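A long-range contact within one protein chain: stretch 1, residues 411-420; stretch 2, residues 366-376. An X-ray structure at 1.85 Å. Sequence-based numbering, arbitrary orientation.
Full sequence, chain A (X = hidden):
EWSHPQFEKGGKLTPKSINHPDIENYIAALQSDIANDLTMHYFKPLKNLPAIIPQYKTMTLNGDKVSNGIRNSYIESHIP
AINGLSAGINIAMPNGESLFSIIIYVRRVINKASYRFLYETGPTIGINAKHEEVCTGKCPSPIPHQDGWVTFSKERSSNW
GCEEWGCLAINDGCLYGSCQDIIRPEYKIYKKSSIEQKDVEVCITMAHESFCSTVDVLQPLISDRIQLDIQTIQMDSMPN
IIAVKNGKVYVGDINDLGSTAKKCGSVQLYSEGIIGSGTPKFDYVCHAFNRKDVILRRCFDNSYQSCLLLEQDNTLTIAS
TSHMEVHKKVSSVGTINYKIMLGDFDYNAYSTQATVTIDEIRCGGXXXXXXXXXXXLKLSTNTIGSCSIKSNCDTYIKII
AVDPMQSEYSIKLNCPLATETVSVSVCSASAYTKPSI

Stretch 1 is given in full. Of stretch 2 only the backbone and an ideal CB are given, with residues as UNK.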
# COMPACT_ATOMS: atom_id res chain seq x y z
N ILE A 411 -23.27 -4.79 -0.34
CA ILE A 411 -22.19 -4.24 -1.15
C ILE A 411 -22.37 -2.73 -1.26
O ILE A 411 -23.48 -2.21 -1.11
CB ILE A 411 -22.13 -4.82 -2.57
CG1 ILE A 411 -23.36 -4.45 -3.39
CG2 ILE A 411 -21.85 -6.33 -2.54
CD1 ILE A 411 -23.41 -5.19 -4.73
N LYS A 412 -21.27 -2.04 -1.55
CA LYS A 412 -21.31 -0.60 -1.78
C LYS A 412 -20.96 -0.34 -3.24
O LYS A 412 -20.09 -1.01 -3.81
CB LYS A 412 -20.36 0.12 -0.83
CG LYS A 412 -20.14 1.58 -1.14
CD LYS A 412 -19.26 2.24 -0.08
CE LYS A 412 -17.77 1.84 -0.18
NZ LYS A 412 -16.86 2.81 0.55
N LEU A 413 -21.71 0.58 -3.86
CA LEU A 413 -21.57 0.93 -5.27
C LEU A 413 -21.33 2.42 -5.43
O LEU A 413 -21.77 3.25 -4.63
CB LEU A 413 -22.82 0.55 -6.07
CG LEU A 413 -23.22 -0.93 -6.04
CD1 LEU A 413 -24.50 -1.09 -6.84
CD2 LEU A 413 -22.10 -1.86 -6.52
N ASN A 414 -20.64 2.76 -6.49
CA ASN A 414 -20.42 4.14 -6.87
C ASN A 414 -21.14 4.30 -8.20
O ASN A 414 -20.62 3.88 -9.23
CB ASN A 414 -18.93 4.45 -6.98
CG ASN A 414 -18.66 5.80 -7.61
OD1 ASN A 414 -18.16 5.89 -8.74
ND2 ASN A 414 -18.97 6.85 -6.87
N CYS A 415 -22.36 4.89 -8.16
CA CYS A 415 -23.22 5.05 -9.33
C CYS A 415 -23.24 6.51 -9.78
O CYS A 415 -23.32 7.43 -8.95
CB CYS A 415 -24.66 4.62 -9.05
SG CYS A 415 -24.95 2.94 -8.55
N PRO A 416 -23.19 6.75 -11.09
CA PRO A 416 -23.22 8.12 -11.59
C PRO A 416 -24.56 8.78 -11.30
O PRO A 416 -25.59 8.10 -11.14
CB PRO A 416 -22.99 7.96 -13.10
CG PRO A 416 -22.54 6.57 -13.30
CD PRO A 416 -23.11 5.76 -12.18
N LEU A 417 -24.55 10.11 -11.21
CA LEU A 417 -25.80 10.85 -11.02
C LEU A 417 -26.85 10.45 -12.06
O LEU A 417 -28.06 10.45 -11.76
CB LEU A 417 -25.52 12.35 -11.07
CG LEU A 417 -26.74 13.22 -10.80
CD1 LEU A 417 -27.37 12.83 -9.47
CD2 LEU A 417 -26.44 14.73 -10.85
N ALA A 418 -26.41 10.07 -13.26
CA ALA A 418 -27.29 9.57 -14.32
C ALA A 418 -27.47 8.06 -14.19
O ALA A 418 -27.02 7.27 -15.03
CB ALA A 418 -26.72 9.94 -15.68
N THR A 419 -28.14 7.66 -13.11
CA THR A 419 -28.44 6.24 -12.86
C THR A 419 -29.88 6.14 -12.37
O THR A 419 -30.26 6.79 -11.39
CB THR A 419 -27.47 5.61 -11.85
OG1 THR A 419 -26.21 5.34 -12.48
CG2 THR A 419 -28.03 4.31 -11.28
N GLU A 420 -30.68 5.34 -13.08
CA GLU A 420 -32.06 5.13 -12.68
C GLU A 420 -32.37 3.68 -12.34
O GLU A 420 -33.40 3.42 -11.70
CB GLU A 420 -33.03 5.60 -13.78
CG GLU A 420 -32.63 5.24 -15.22
CD GLU A 420 -33.26 6.18 -16.25
OE1 GLU A 420 -34.44 6.60 -16.06
OE2 GLU A 420 -32.58 6.50 -17.25
N UNK A 366 -26.74 7.55 -2.50
CA UNK A 366 -26.64 8.70 -3.40
C UNK A 366 -25.23 8.81 -3.96
O UNK A 366 -24.30 8.12 -3.54
CB UNK A 366 -27.03 9.99 -2.68
N UNK A 367 -25.07 9.76 -4.89
CA UNK A 367 -24.02 9.74 -5.91
C UNK A 367 -22.92 10.74 -5.56
O UNK A 367 -23.10 11.95 -5.70
CB UNK A 367 -24.60 10.05 -7.29
N UNK A 368 -21.78 10.22 -5.13
CA UNK A 368 -20.75 11.04 -4.53
C UNK A 368 -20.77 11.03 -3.03
O UNK A 368 -20.03 11.79 -2.40
CB UNK A 368 -20.88 12.48 -5.03
N UNK A 369 -21.57 10.20 -2.44
CA UNK A 369 -21.87 10.19 -1.02
C UNK A 369 -20.88 9.32 -0.28
O UNK A 369 -20.20 8.49 -0.87
CB UNK A 369 -23.30 9.70 -0.77
N UNK A 370 -20.76 9.49 1.04
CA UNK A 370 -19.84 8.62 1.79
C UNK A 370 -20.19 7.16 1.63
O UNK A 370 -19.30 6.35 1.30
CB UNK A 370 -19.85 8.99 3.28
N UNK A 371 -21.46 6.79 1.82
CA UNK A 371 -21.86 5.39 1.68
C UNK A 371 -22.17 5.01 0.24
O UNK A 371 -22.51 3.85 -0.02
CB UNK A 371 -23.08 5.11 2.56
N UNK A 372 -22.05 5.96 -0.68
CA UNK A 372 -22.35 5.70 -2.07
C UNK A 372 -23.76 5.20 -2.19
O UNK A 372 -24.70 5.75 -1.60
CB UNK A 372 -21.37 4.70 -2.67
N UNK A 373 -23.91 4.12 -2.93
CA UNK A 373 -25.17 3.44 -3.13
C UNK A 373 -25.05 2.10 -2.41
O UNK A 373 -24.25 1.26 -2.81
CB UNK A 373 -25.50 3.27 -4.61
N UNK A 374 -25.79 1.91 -1.31
CA UNK A 374 -25.66 0.69 -0.52
C UNK A 374 -26.72 -0.31 -0.98
O UNK A 374 -27.90 0.04 -1.06
CB UNK A 374 -25.80 0.98 0.98
N UNK A 375 -26.30 -1.54 -1.28
CA UNK A 375 -27.25 -2.57 -1.72
C UNK A 375 -27.21 -3.75 -0.76
O UNK A 375 -26.14 -4.27 -0.45
CB UNK A 375 -26.94 -3.03 -3.14
N UNK A 376 -28.40 -4.17 -0.30
CA UNK A 376 -28.60 -5.45 0.36
C UNK A 376 -29.09 -6.48 -0.66
O UNK A 376 -30.10 -6.27 -1.34
CB UNK A 376 -29.59 -5.31 1.52

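Position 366 points its CB away from stretch 1, with nothing of that stretch within 5.5 Å. Stretch 1 sets no preference here. The residue is Cys366, which opens a type II beta turn.

Position 367 points toward stretch 1. Its ideal CB lies 3.4 Å from Cys415 O and 3.9 Å from Leu417 N. A long or flat side chain, aromatic or aliphatic, could cover this loop. The residue is Tyr367. Its CE1 lies 3.8 Å from Cys415 CB, and its CD2 lies 3.4 Å from Leu417 CD1. Pro416 O sits over one ring face, 3.5 Å from Tyr367 CD1. The ring reaches as far as Thr419, with Tyr367 OH 3.3 Å from Thr419 O.

Position 368 has phi/psi of 98/8. A CB would jam against the carbonyl O of 367, so glycine is called for, and Gly368 is found.

Position 369 points sideways into space free of stretch 1. It is Cys369, whose SG is bonded to Cys366 SG at 2.0 Å, a disulfide that ties the ends of the turn.

Position 370 points away. Its phi of -58° is compatible with proline, and Pro370 is found.

Position 371 also points away, its ideal CB 5.5 Å from Lys412 CD. Polar or charged residues would suit this open space, and stretch 1 does not choose among them. Glu371 is found, but no salt bridge forms. Its backbone O meets Lys412 CG at 3.5 Å.

Position 372 points toward stretch 1 with positive phi. An ideal CB would be 2.5 Å from Leu413 O, a clash. Only glycine fits well. Gly372 CA instead makes a CA-H...O contact with Leu413 O at 3.6 Å.

Position 373 begins the antiparallel strand, opposite Leu413. Its CB shares a face with Leu413 and lies 4.0 Å from Cys415 SG. Apolar side chains suit it. Met373 CB packs against Leu413 CB at 4.0 Å, and its CG against Cys415 SG at 4.0 Å. The backbone pairs both ways: Met373 N to Leu413 O at 2.9 Å, Leu413 N to Met373 O at 2.8 Å.

Position 374 pairs with Lys412 on the other face. The stretch 1 atom nearest its ideal CB is Ile411 O, at 4.5 Å. Small or larger residues could fit; Ala374 makes little side-chain contact.

Position 375 faces Ile411 CG1 and Leu413 CD1, so a compact apolar residue suits. Cys375 SG lies 3.6 Å from Leu413 CD1 and is bonded elsewhere in the structure. Cys375 N donates to Ile411 O at 2.9 Å.

Position 376 points away, unconstrained; it is Ala376.

Stretch 2 (366-376) CYGCPEGMACA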
# COMPACT_ATOMS: atom_id res chain seq x y z
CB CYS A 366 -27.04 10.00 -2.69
SG CYS A 366 -26.27 10.21 -1.08
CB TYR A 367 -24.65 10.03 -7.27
CG TYR A 367 -25.96 9.26 -7.52
CD1 TYR A 367 -25.97 7.87 -7.62
CD2 TYR A 367 -27.17 9.93 -7.67
CE1 TYR A 367 -27.15 7.17 -7.85
CE2 TYR A 367 -28.35 9.24 -7.90
CZ TYR A 367 -28.34 7.86 -7.99
OH TYR A 367 -29.51 7.18 -8.22
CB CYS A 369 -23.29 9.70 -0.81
SG CYS A 369 -24.42 10.90 -1.49
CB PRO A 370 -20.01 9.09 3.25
CG PRO A 370 -20.66 10.45 3.17
CD PRO A 370 -21.49 10.43 1.93
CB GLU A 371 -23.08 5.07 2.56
CG GLU A 371 -22.86 5.34 4.05
CD GLU A 371 -22.94 4.07 4.89
OE1 GLU A 371 -22.62 4.16 6.10
OE2 GLU A 371 -23.32 3.01 4.35
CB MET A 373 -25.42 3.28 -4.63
CG MET A 373 -26.67 2.57 -5.01
SD MET A 373 -28.14 3.38 -4.40
CE MET A 373 -28.22 4.90 -5.37
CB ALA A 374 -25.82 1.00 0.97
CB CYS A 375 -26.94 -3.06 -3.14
SG CYS A 375 -27.14 -1.79 -4.45
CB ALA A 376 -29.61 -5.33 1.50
O HOH W 1 -23.22 6.22 -5.59
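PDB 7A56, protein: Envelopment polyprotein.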